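Local coordinates for protein glycosyl transferase family 8 (PDB 5GVV) that transfers galactose from UDP-galactose to the terminal glucose of the already glycosylated serine-rich repeat protein PsrP, the third step of its O-glycosylation, at residues A[27-32]-A[251-256]. Residues are numbered along the deposited sequence; the frame is centred on the assembly and turned at random.
Sequences LCRHNS and SLMDWS
On the GT-A-type glycosyltransferase domain, away from the UDP and manganese site, C28 and R29, towards the C-terminal end of helix 17-30, pack against M253, in the short link between helices 244-251 and 255-263, and W255, the first residue of helix 255-263. C28 meets the indole at the rim of its six-membered ring: CB of C28 lies 4.0 Å from CZ3 of W255, and SG of C28 is 4.1 Å from CH2 of W255. The sulfur sits almost in the ring plane, 88° off the normal, so this is an edge-on sulfur-aromatic contact. CB already points toward the indole, and chi1 (-66°), with SG anti to the carbonyl carbon, swings the sulfur alongside CH2. At the far end of the indole, NE1 of W255 donates to E21 of helix 17-30, while Y54 packs its ring against the indole and M58 touches both C28 and W255.

The second touch is selenium on aliphatic carbon: SE of M253, a selenomethionine, comes 4.0 Å from CD of R29, the two side chains crossing at about a right angle. SE also lies near the plane of the guanidinium, at its edge. The extended M253 chain, with CG anti to the backbone N, carries SE out to the arginine. Next to it, K25 NZ bonds to the carbonyls of S251 and M253, and the D254 carboxylate accepts from backbone N of W255 and S256 of the second subunit.

No hydrogen bond spans the two segments; their direct contact probably rests mainly on dispersion and shape, while the E21 and K25 bonds would hold the indole and the link in place.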
# COMPACT_ATOMS: atom_id res chain seq x y z
N LEU A 27 -14.52 -0.73 8.65
CA LEU A 27 -15.88 -1.24 8.49
C LEU A 27 -16.05 -2.64 9.10
O LEU A 27 -17.01 -2.89 9.85
CB LEU A 27 -16.26 -1.27 7.00
CG LEU A 27 -17.61 -1.88 6.59
CD1 LEU A 27 -18.77 -1.09 7.17
CD2 LEU A 27 -17.73 -1.95 5.08
N CYS A 28 -15.11 -3.54 8.80
CA CYS A 28 -15.20 -4.93 9.25
C CYS A 28 -14.89 -5.06 10.74
O CYS A 28 -15.34 -6.00 11.39
CB CYS A 28 -14.24 -5.81 8.44
SG CYS A 28 -14.66 -5.96 6.70
N ARG A 29 -14.09 -4.13 11.26
CA ARG A 29 -13.78 -4.09 12.68
C ARG A 29 -15.06 -4.01 13.52
O ARG A 29 -15.15 -4.62 14.59
CB ARG A 29 -12.88 -2.89 12.97
CG ARG A 29 -12.61 -2.64 14.44
CD ARG A 29 -11.93 -3.82 15.11
NE ARG A 29 -11.54 -3.51 16.48
CZ ARG A 29 -12.31 -3.73 17.54
NH1 ARG A 29 -13.51 -4.26 17.41
NH2 ARG A 29 -11.87 -3.41 18.75
N HIS A 30 -16.05 -3.27 13.03
CA HIS A 30 -17.22 -2.95 13.83
C HIS A 30 -18.53 -3.54 13.28
O HIS A 30 -19.57 -3.41 13.92
CB HIS A 30 -17.36 -1.44 13.98
CG HIS A 30 -16.18 -0.78 14.62
ND1 HIS A 30 -15.92 -0.87 15.97
CD2 HIS A 30 -15.19 -0.02 14.09
CE1 HIS A 30 -14.82 -0.19 16.25
NE2 HIS A 30 -14.35 0.33 15.13
N ASN A 31 -18.45 -4.19 12.12
CA ASN A 31 -19.64 -4.74 11.47
C ASN A 31 -19.35 -6.09 10.80
O ASN A 31 -18.44 -6.19 9.96
CB ASN A 31 -20.18 -3.76 10.43
CG ASN A 31 -20.53 -2.40 11.02
OD1 ASN A 31 -21.69 -2.12 11.33
ND2 ASN A 31 -19.52 -1.55 11.16
N SER A 32 -20.11 -7.11 11.17
CA SER A 32 -19.96 -8.43 10.55
C SER A 32 -21.02 -8.66 9.49
O SER A 32 -21.87 -7.79 9.24
CB SER A 32 -20.03 -9.53 11.62
OG SER A 32 -21.24 -9.45 12.36
N SER A 251 -5.16 1.83 9.65
CA SER A 251 -4.21 1.44 8.61
C SER A 251 -3.19 0.42 9.12
O SER A 251 -2.83 -0.53 8.41
CB SER A 251 -3.48 2.66 8.05
OG SER A 251 -2.50 2.28 7.10
N LEU A 252 -2.74 0.62 10.36
CA LEU A 252 -1.70 -0.23 10.94
C LEU A 252 -2.26 -1.43 11.71
O LEU A 252 -1.50 -2.18 12.33
CB LEU A 252 -0.81 0.61 11.85
CG LEU A 252 -0.16 1.79 11.13
CD1 LEU A 252 0.46 2.75 12.11
CD2 LEU A 252 0.88 1.29 10.14
N MSE A 253 -3.57 -1.60 11.65
CA MSE A 253 -4.23 -2.72 12.32
C MSE A 253 -4.11 -3.97 11.46
O MSE A 253 -4.45 -3.95 10.27
CB MSE A 253 -5.69 -2.37 12.59
CG MSE A 253 -6.47 -3.40 13.39
SE MSE A 253 -8.27 -2.77 13.81
CE MSE A 253 -7.81 -1.51 15.22
N ASP A 254 -3.59 -5.06 12.04
CA ASP A 254 -3.54 -6.34 11.33
C ASP A 254 -4.96 -6.87 11.15
O ASP A 254 -5.83 -6.60 11.97
CB ASP A 254 -2.73 -7.36 12.13
CG ASP A 254 -1.23 -7.16 12.00
OD1 ASP A 254 -0.76 -6.69 10.94
OD2 ASP A 254 -0.51 -7.51 12.96
N TRP A 255 -5.19 -7.62 10.08
CA TRP A 255 -6.49 -8.25 9.88
C TRP A 255 -6.74 -9.28 10.97
O TRP A 255 -7.89 -9.55 11.34
CB TRP A 255 -6.53 -8.92 8.51
CG TRP A 255 -6.96 -8.00 7.40
CD1 TRP A 255 -6.17 -7.41 6.46
CD2 TRP A 255 -8.30 -7.57 7.14
NE1 TRP A 255 -6.95 -6.63 5.62
CE2 TRP A 255 -8.26 -6.72 6.02
CE3 TRP A 255 -9.54 -7.83 7.74
CZ2 TRP A 255 -9.41 -6.12 5.49
CZ3 TRP A 255 -10.68 -7.23 7.22
CH2 TRP A 255 -10.61 -6.39 6.10
N SER A 256 -5.65 -9.85 11.49
CA SER A 256 -5.73 -10.83 12.57
C SER A 256 -6.39 -10.25 13.83
O SER A 256 -7.16 -10.95 14.50
CB SER A 256 -4.34 -11.36 12.90
OG SER A 256 -3.48 -10.31 13.30